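Local coordinates for uncharacterized protein MJ0327 (Methanocaldococcus jannaschii DSM 2661, PDB 2QTD) that is of unknown function but belongs to the dinitrogenase iron-molybdenum cofactor family and has a ribonuclease H-like fold, so it may bind or carry a metal cofactor, at residues N4-I9 with E55-I60; C23-I28 with T39-N44; I61-S66 with Y80-D85. All coordinates share one frame; numbering follows the deposited sequence.

Contact 1: N4-I9 with E55-I60; sequences NMKVAI and ENVNAI. With PG4 (tetraethylene glycol), chain D.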
# COMPACT_ATOMS: atom_id res chain seq x y z
N ASN A 4 1.93 7.71 -12.95
CA ASN A 4 3.33 7.44 -12.64
C ASN A 4 3.53 7.49 -11.11
O ASN A 4 3.80 8.61 -10.59
CB ASN A 4 4.17 8.54 -13.31
CG ASN A 4 3.98 8.60 -14.82
OD1 ASN A 4 3.38 9.54 -15.36
ND2 ASN A 4 4.50 7.60 -15.50
N MSE A 5 3.40 6.36 -10.39
CA MSE A 5 3.36 6.37 -8.92
C MSE A 5 4.04 5.16 -8.29
O MSE A 5 4.15 4.12 -8.90
CB MSE A 5 1.90 6.37 -8.46
CG MSE A 5 1.12 7.65 -8.76
SE MSE A 5 -0.68 7.40 -8.09
CE MSE A 5 -0.49 8.04 -6.26
N LYS A 6 4.44 5.31 -7.03
CA LYS A 6 4.94 4.22 -6.21
C LYS A 6 3.85 3.94 -5.14
O LYS A 6 3.38 4.87 -4.49
CB LYS A 6 6.26 4.63 -5.54
CG LYS A 6 6.92 3.56 -4.72
CD LYS A 6 8.14 4.05 -3.94
CE LYS A 6 9.23 4.61 -4.81
NZ LYS A 6 10.55 4.71 -4.09
N VAL A 7 3.45 2.68 -5.03
CA VAL A 7 2.35 2.29 -4.13
C VAL A 7 2.85 1.19 -3.21
O VAL A 7 3.46 0.21 -3.65
CB VAL A 7 1.12 1.79 -4.90
CG1 VAL A 7 -0.04 1.49 -3.92
CG2 VAL A 7 0.69 2.81 -6.03
N ALA A 8 2.63 1.38 -1.93
CA ALA A 8 2.89 0.29 -0.92
C ALA A 8 1.62 -0.51 -0.56
O ALA A 8 0.59 0.06 -0.20
CB ALA A 8 3.59 0.86 0.31
N ILE A 9 1.71 -1.82 -0.64
CA ILE A 9 0.58 -2.74 -0.33
C ILE A 9 0.93 -3.63 0.83
O ILE A 9 1.97 -4.33 0.81
CB ILE A 9 0.20 -3.60 -1.56
CG1 ILE A 9 0.10 -2.69 -2.79
CG2 ILE A 9 -1.10 -4.43 -1.23
CD1 ILE A 9 -0.28 -3.31 -4.07
N GLU A 55 11.06 5.15 1.43
CA GLU A 55 10.62 4.90 0.04
C GLU A 55 9.88 6.06 -0.60
O GLU A 55 9.87 6.19 -1.82
CB GLU A 55 9.69 3.65 0.01
CG GLU A 55 10.38 2.32 0.16
CD GLU A 55 11.31 2.01 -1.02
OE1 GLU A 55 10.97 2.29 -2.22
OE2 GLU A 55 12.39 1.49 -0.73
N ASN A 56 9.27 6.90 0.24
CA ASN A 56 8.56 8.10 -0.24
C ASN A 56 7.46 7.72 -1.26
O ASN A 56 7.41 8.24 -2.39
CB ASN A 56 9.55 9.11 -0.81
CG ASN A 56 8.99 10.51 -0.94
OD1 ASN A 56 8.01 10.86 -0.26
ND2 ASN A 56 9.62 11.34 -1.78
N VAL A 57 6.62 6.78 -0.85
CA VAL A 57 5.57 6.24 -1.72
C VAL A 57 4.51 7.33 -1.95
O VAL A 57 4.42 8.31 -1.18
CB VAL A 57 4.95 4.89 -1.20
CG1 VAL A 57 6.06 3.82 -0.99
CG2 VAL A 57 4.08 5.09 0.07
N ASN A 58 3.77 7.20 -3.02
CA ASN A 58 2.66 8.10 -3.31
C ASN A 58 1.36 7.66 -2.60
O ASN A 58 0.48 8.49 -2.33
CB ASN A 58 2.41 8.22 -4.82
CG ASN A 58 3.63 8.71 -5.59
OD1 ASN A 58 4.42 7.91 -6.11
ND2 ASN A 58 3.80 10.03 -5.65
N ALA A 59 1.20 6.38 -2.32
CA ALA A 59 -0.07 5.83 -1.89
C ALA A 59 0.17 4.54 -1.15
O ALA A 59 1.23 3.89 -1.39
CB ALA A 59 -0.95 5.57 -3.12
N ILE A 60 -0.76 4.18 -0.26
CA ILE A 60 -0.81 2.89 0.42
C ILE A 60 -2.13 2.21 0.07
O ILE A 60 -3.15 2.90 0.00
CB ILE A 60 -0.67 3.07 1.97
CG1 ILE A 60 0.74 3.46 2.36
CG2 ILE A 60 -1.06 1.78 2.73
CD1 ILE A 60 0.90 4.08 3.81
C4 PG4 D . 11.75 6.78 -7.15
O3 PG4 D . 12.21 5.47 -6.79
C5 PG4 D . 13.51 5.50 -6.21
C6 PG4 D . 13.78 4.18 -5.48
O4 PG4 D . 14.55 4.38 -4.29
C7 PG4 D . 13.83 4.80 -3.13
C8 PG4 D . 14.74 4.61 -1.94
O5 PG4 D . 14.96 3.20 -1.82
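Lys6, on strand 5-11, meets Glu55, just ahead of the neighbouring parallel strand 59-62, in the mixed sheet of the ribonuclease H-like fold. Their side chains cross at about a right angle. The Lys6 chain bends about its CG-CD bond (chi3 -60°), which brings CE near Glu55 O. From there Lys6 NZ donates to Glu55 O at 2.8 Å, in the carbonyl plane and on a lone pair. The same NZ forms a salt bridge with Glu55 OE1 at 3.1 Å, from above the carboxylate plane. Glu55 OE2 is paired with Lys40, so the carboxylate is shared between two lysines. The Lys6 stem also crosses Val57 at about a right angle, with CD 3.6 Å from Val57 CG1. A tetraethylene glycol, probably from the crystallisation liquor, touches Lys6 NZ through a weak bond and also bonds Glu55 OE2.

Asn58 bonds Lys6 on both sides. Lys6 O accepts the N-H of Asn58, and weakly that of Ala59. Further on, Ala8 N donates to Ala59 O at 2.9 Å. Val7 and Ala59 share one face of the sheet, Ala8 and Ile60 the other. Lys6 N points almost straight at Asn58 OD1, 2.8 Å away with an N-H...O angle of 172°.

Contact 2: C23-I28 with T39-N44; sequences CKYFLI and TKVIFN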
# COMPACT_ATOMS: atom_id res chain seq x y z
N CYS A 23 0.78 -7.12 8.68
CA CYS A 23 1.31 -7.75 7.47
C CYS A 23 2.68 -8.40 7.67
O CYS A 23 3.43 -8.08 8.62
CB CYS A 23 1.33 -6.80 6.29
SG CYS A 23 2.46 -5.42 6.35
N LYS A 24 2.96 -9.38 6.84
CA LYS A 24 4.32 -9.97 6.79
C LYS A 24 5.30 -9.03 6.13
O LYS A 24 6.44 -8.86 6.58
CB LYS A 24 4.28 -11.35 6.10
CG LYS A 24 5.64 -12.05 5.92
CD LYS A 24 6.27 -12.42 7.29
CE LYS A 24 7.76 -12.86 7.18
NZ LYS A 24 8.25 -13.34 8.51
N TYR A 25 4.85 -8.38 5.04
CA TYR A 25 5.72 -7.47 4.27
C TYR A 25 4.88 -6.45 3.54
O TYR A 25 3.67 -6.65 3.39
CB TYR A 25 6.63 -8.22 3.27
CG TYR A 25 5.92 -8.86 2.10
CD1 TYR A 25 5.31 -10.09 2.24
CD2 TYR A 25 5.88 -8.28 0.84
CE1 TYR A 25 4.65 -10.71 1.16
CE2 TYR A 25 5.21 -8.91 -0.24
CZ TYR A 25 4.61 -10.11 -0.06
OH TYR A 25 3.96 -10.76 -1.09
N PHE A 26 5.54 -5.35 3.14
CA PHE A 26 5.03 -4.31 2.25
C PHE A 26 5.57 -4.61 0.87
O PHE A 26 6.80 -4.84 0.68
CB PHE A 26 5.47 -2.92 2.68
CG PHE A 26 5.17 -2.63 4.11
CD1 PHE A 26 3.86 -2.37 4.50
CD2 PHE A 26 6.18 -2.58 5.05
CE1 PHE A 26 3.58 -2.10 5.85
CE2 PHE A 26 5.91 -2.30 6.39
CZ PHE A 26 4.62 -2.07 6.78
N LEU A 27 4.65 -4.76 -0.08
CA LEU A 27 4.99 -4.83 -1.50
C LEU A 27 5.05 -3.40 -2.06
O LEU A 27 4.03 -2.68 -2.08
CB LEU A 27 3.99 -5.70 -2.24
CG LEU A 27 4.21 -5.88 -3.77
CD1 LEU A 27 5.50 -6.67 -4.02
CD2 LEU A 27 3.05 -6.62 -4.37
N ILE A 28 6.24 -2.99 -2.55
CA ILE A 28 6.42 -1.67 -3.14
C ILE A 28 6.33 -1.84 -4.66
O ILE A 28 7.15 -2.53 -5.28
CB ILE A 28 7.74 -1.00 -2.71
CG1 ILE A 28 7.98 -1.02 -1.20
CG2 ILE A 28 7.83 0.41 -3.23
CD1 ILE A 28 6.85 -0.48 -0.36
N THR A 39 8.76 -4.32 -8.64
CA THR A 39 8.29 -4.71 -7.34
C THR A 39 9.47 -4.91 -6.40
O THR A 39 10.58 -5.21 -6.81
CB THR A 39 7.41 -6.01 -7.36
OG1 THR A 39 8.22 -7.13 -7.71
CG2 THR A 39 6.17 -5.83 -8.36
N LYS A 40 9.20 -4.76 -5.11
CA LYS A 40 10.18 -4.93 -4.08
C LYS A 40 9.46 -5.32 -2.75
O LYS A 40 8.39 -4.78 -2.41
CB LYS A 40 10.96 -3.64 -3.91
CG LYS A 40 12.09 -3.75 -2.92
CD LYS A 40 13.08 -2.62 -3.02
CE LYS A 40 12.60 -1.36 -2.35
NZ LYS A 40 13.71 -0.39 -2.05
N VAL A 41 10.07 -6.26 -2.02
CA VAL A 41 9.59 -6.67 -0.70
C VAL A 41 10.34 -5.94 0.41
O VAL A 41 11.58 -5.93 0.42
CB VAL A 41 9.82 -8.15 -0.54
CG1 VAL A 41 9.55 -8.62 0.88
CG2 VAL A 41 8.97 -8.88 -1.59
N ILE A 42 9.58 -5.34 1.31
CA ILE A 42 10.14 -4.77 2.56
C ILE A 42 9.46 -5.50 3.72
O ILE A 42 8.25 -5.37 3.93
CB ILE A 42 9.95 -3.23 2.67
CG1 ILE A 42 10.67 -2.44 1.54
CG2 ILE A 42 10.43 -2.75 4.04
CD1 ILE A 42 10.56 -0.91 1.63
N PHE A 43 10.22 -6.29 4.48
CA PHE A 43 9.61 -7.00 5.62
C PHE A 43 9.11 -6.05 6.69
O PHE A 43 9.69 -5.00 6.90
CB PHE A 43 10.55 -8.08 6.16
CG PHE A 43 10.68 -9.25 5.22
CD1 PHE A 43 9.57 -10.02 4.90
CD2 PHE A 43 11.90 -9.53 4.60
CE1 PHE A 43 9.65 -11.09 4.04
CE2 PHE A 43 12.02 -10.60 3.70
CZ PHE A 43 10.89 -11.37 3.40
N ASN A 44 7.96 -6.36 7.29
CA ASN A 44 7.35 -5.54 8.33
C ASN A 44 7.99 -5.85 9.69
O ASN A 44 7.33 -6.36 10.61
CB ASN A 44 5.85 -5.80 8.36
CG ASN A 44 5.12 -4.89 9.31
OD1 ASN A 44 5.62 -3.80 9.69
ND2 ASN A 44 3.93 -5.32 9.70
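Phe26 and Ile42 form a hydrogen-bonded pair in the antiparallel beta hairpin of strands 25-32 and 35-43. Phe26 N donates to Ile42 O at 2.8 Å, and Ile42 N returns the bond to Phe26 O. Ile28 and Lys40 pair likewise, but unevenly. Ile28 N to Lys40 O is nearly straight (178°), while the return bond is weak. At the other end Asn44 N donates to Lys24 O. Lys24 and Tyr25 form a classic beta bulge opposite Met11 of strand 5-11.

One side-chain amide adds to these backbone bonds. With CG anti to the backbone N (chi1 -174°), the Asn44 amide lies beside Cys23, and ND2 donates to Cys23 O at 3.0 Å. This acceptor lies in the amide plane. ND2 also bonds Glu21 O, and OD1 accepts from Lys49 NZ. Asn44 OD1 also lies 3.5 Å from Phe26 CZ, with ring and amide planes 57° apart. An alanine here would probably leave Cys23 O without this donor and Lys49 without its amide acceptor.

Apolar contacts divide between the two faces. On one, Val41 CG1 approaches Tyr25 CD2 obliquely at 3.7 Å and also lies over a face of the Phe43 ring, toward its rim. Phe43 CD1 reaches Tyr25 CB at 3.8 Å, and Lys24 O sits at the ring edge, in plane. On the buried face, Ile28 CG1 meets Ile42 CD1 at 3.8 Å.

Phe26, Ile28 and Ile42 thus form the buried apolar face, with Phe26 and Ile42 touching helix 46-54, while Tyr25, Val41 and Phe43 pack on the more exposed face. The Asn44 amide, engaged through both its oxygen and its nitrogen, ties the hairpin end to the preceding loop and to that helix.

Contact 3: I61-S66 with Y80-D85; sequences ICKNIS and YHAEGD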
# COMPACT_ATOMS: atom_id res chain seq x y z
N ILE A 61 -2.12 0.88 -0.11
CA ILE A 61 -3.32 0.03 -0.22
C ILE A 61 -3.27 -0.91 0.96
O ILE A 61 -2.29 -1.60 1.15
CB ILE A 61 -3.44 -0.70 -1.54
CG1 ILE A 61 -3.49 0.28 -2.70
CG2 ILE A 61 -4.66 -1.61 -1.57
CD1 ILE A 61 -3.41 -0.46 -4.07
N CYS A 62 -4.33 -0.87 1.77
CA CYS A 62 -4.50 -1.76 2.91
C CYS A 62 -6.00 -1.94 3.22
O CYS A 62 -6.83 -1.27 2.67
CB CYS A 62 -3.76 -1.21 4.13
SG CYS A 62 -4.42 0.39 4.76
N LYS A 63 -6.29 -2.90 4.08
CA LYS A 63 -7.64 -3.17 4.50
C LYS A 63 -7.99 -2.40 5.74
O LYS A 63 -9.14 -2.00 5.90
CB LYS A 63 -7.85 -4.65 4.74
CG LYS A 63 -7.81 -5.51 3.50
CD LYS A 63 -8.24 -6.91 3.85
CE LYS A 63 -8.15 -7.91 2.72
NZ LYS A 63 -8.71 -9.23 3.15
N ASN A 64 -7.04 -2.29 6.66
CA ASN A 64 -7.21 -1.57 7.94
C ASN A 64 -5.90 -0.94 8.28
O ASN A 64 -4.86 -1.43 7.84
CB ASN A 64 -7.52 -2.50 9.09
CG ASN A 64 -8.92 -3.02 9.07
OD1 ASN A 64 -9.88 -2.27 9.29
ND2 ASN A 64 -9.07 -4.32 8.84
N ILE A 65 -5.93 0.12 9.08
CA ILE A 65 -4.72 0.88 9.46
C ILE A 65 -5.06 1.49 10.84
O ILE A 65 -6.23 1.76 11.12
CB ILE A 65 -4.30 1.93 8.39
CG1 ILE A 65 -2.92 2.58 8.70
CG2 ILE A 65 -5.44 2.97 8.14
CD1 ILE A 65 -2.40 3.30 7.50
N SER A 66 -4.04 1.64 11.68
CA SER A 66 -4.20 2.15 13.04
C SER A 66 -4.36 3.67 12.98
O SER A 66 -3.91 4.33 12.04
CB SER A 66 -3.00 1.78 13.93
OG SER A 66 -1.84 2.51 13.59
N TYR A 80 -5.60 4.06 0.55
CA TYR A 80 -6.76 3.51 -0.18
C TYR A 80 -7.14 2.17 0.41
O TYR A 80 -6.28 1.41 0.89
CB TYR A 80 -6.44 3.32 -1.65
CG TYR A 80 -6.28 4.61 -2.38
CD1 TYR A 80 -7.38 5.28 -2.87
CD2 TYR A 80 -5.04 5.23 -2.45
CE1 TYR A 80 -7.24 6.49 -3.52
CE2 TYR A 80 -4.90 6.46 -3.08
CZ TYR A 80 -6.00 7.07 -3.60
OH TYR A 80 -5.87 8.29 -4.25
N HIS A 81 -8.43 1.86 0.39
CA HIS A 81 -8.94 0.64 0.98
C HIS A 81 -9.00 -0.49 -0.05
O HIS A 81 -9.60 -0.36 -1.12
CB HIS A 81 -10.35 0.87 1.52
CG HIS A 81 -10.85 -0.28 2.34
ND1 HIS A 81 -11.83 -1.14 1.88
CD2 HIS A 81 -10.49 -0.73 3.55
CE1 HIS A 81 -12.04 -2.08 2.79
NE2 HIS A 81 -11.24 -1.85 3.81
N ALA A 82 -8.30 -1.59 0.25
CA ALA A 82 -8.35 -2.79 -0.57
C ALA A 82 -9.70 -3.44 -0.59
O ALA A 82 -10.42 -3.39 0.42
CB ALA A 82 -7.33 -3.80 -0.11
N GLU A 83 -10.05 -4.02 -1.74
CA GLU A 83 -11.30 -4.75 -1.93
C GLU A 83 -11.00 -6.21 -2.21
O GLU A 83 -10.51 -6.56 -3.29
CB GLU A 83 -12.08 -4.11 -3.07
CG GLU A 83 -12.39 -2.62 -2.73
CD GLU A 83 -13.12 -1.89 -3.83
OE1 GLU A 83 -13.44 -2.48 -4.88
OE2 GLU A 83 -13.37 -0.68 -3.61
N GLY A 84 -11.27 -7.06 -1.23
CA GLY A 84 -10.83 -8.44 -1.23
C GLY A 84 -9.34 -8.67 -1.03
O GLY A 84 -8.60 -7.78 -0.68
N ASP A 85 -8.94 -9.90 -1.32
CA ASP A 85 -7.62 -10.50 -0.96
C ASP A 85 -6.55 -10.42 -2.06
O ASP A 85 -5.36 -10.65 -1.79
CB ASP A 85 -7.83 -12.02 -0.66
CG ASP A 85 -8.44 -12.29 0.70
OD1 ASP A 85 -8.55 -11.39 1.55
OD2 ASP A 85 -8.82 -13.47 0.93
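The beta-alpha-beta unit of strand 59-62, helix 67-74 and strand 78-81 brings Ile61 and Cys62 beside Tyr80 and His81 as parallel neighbours. Cys62 N donates to Tyr80 O at 3.1 Å. Ala82 N donates to Cys62 O at 2.8 Å. Just past strand 78-81, Ala82 CB packs on Ile61 CG2 at 3.7 Å. Phe94 of helix 87-95 lies against both Ile61 and Tyr80.

The Lys63 side chain runs fully extended beyond CG. Its CG passes 4.0 Å from Ala82 CB, and CE comes within 3.4 Å of Gly84 O. NZ of Lys63 forms a salt bridge with Asp85 OD1 at 2.7 Å, meeting that oxygen nearly along its C-O axis. Gly84 has a positive phi (71°), which favours glycine at this turn. Lys63 O lies at the edge of the His81 ring, in plane, 3.0 Å from both NE2 and CD2.

The charged pair therefore ties together the two chain segments that leave the sheet. Gly84 O is buried by the contact and has no polar partner in the model, and the nearby ammonium would probably ease that cost electrostatically.

Overall arrangement
From the N terminus, strand 5-11 enters the middle of the sheet. The chain then makes the hairpin of strands 25-32 and 35-43, and contact 2 closes this short loop. Helix 46-54 leads back to 55-60, where contact 1 closes a larger loop with contact 2 nested inside it. Contact 3 follows in series and closes the crossover through helix 67-74. Contacts 1 and 2 touch through the Glu55-Lys40 salt bridge. Contacts 1 and 3 share strand 59-62. Contacts 2 and 3 do not touch. The contacts pair 25-32 with 35-43, 5-11 with 59-62 and 59-62 with 78-81; the bonds between 5-11 and 25-32 complete the five-stranded sheet.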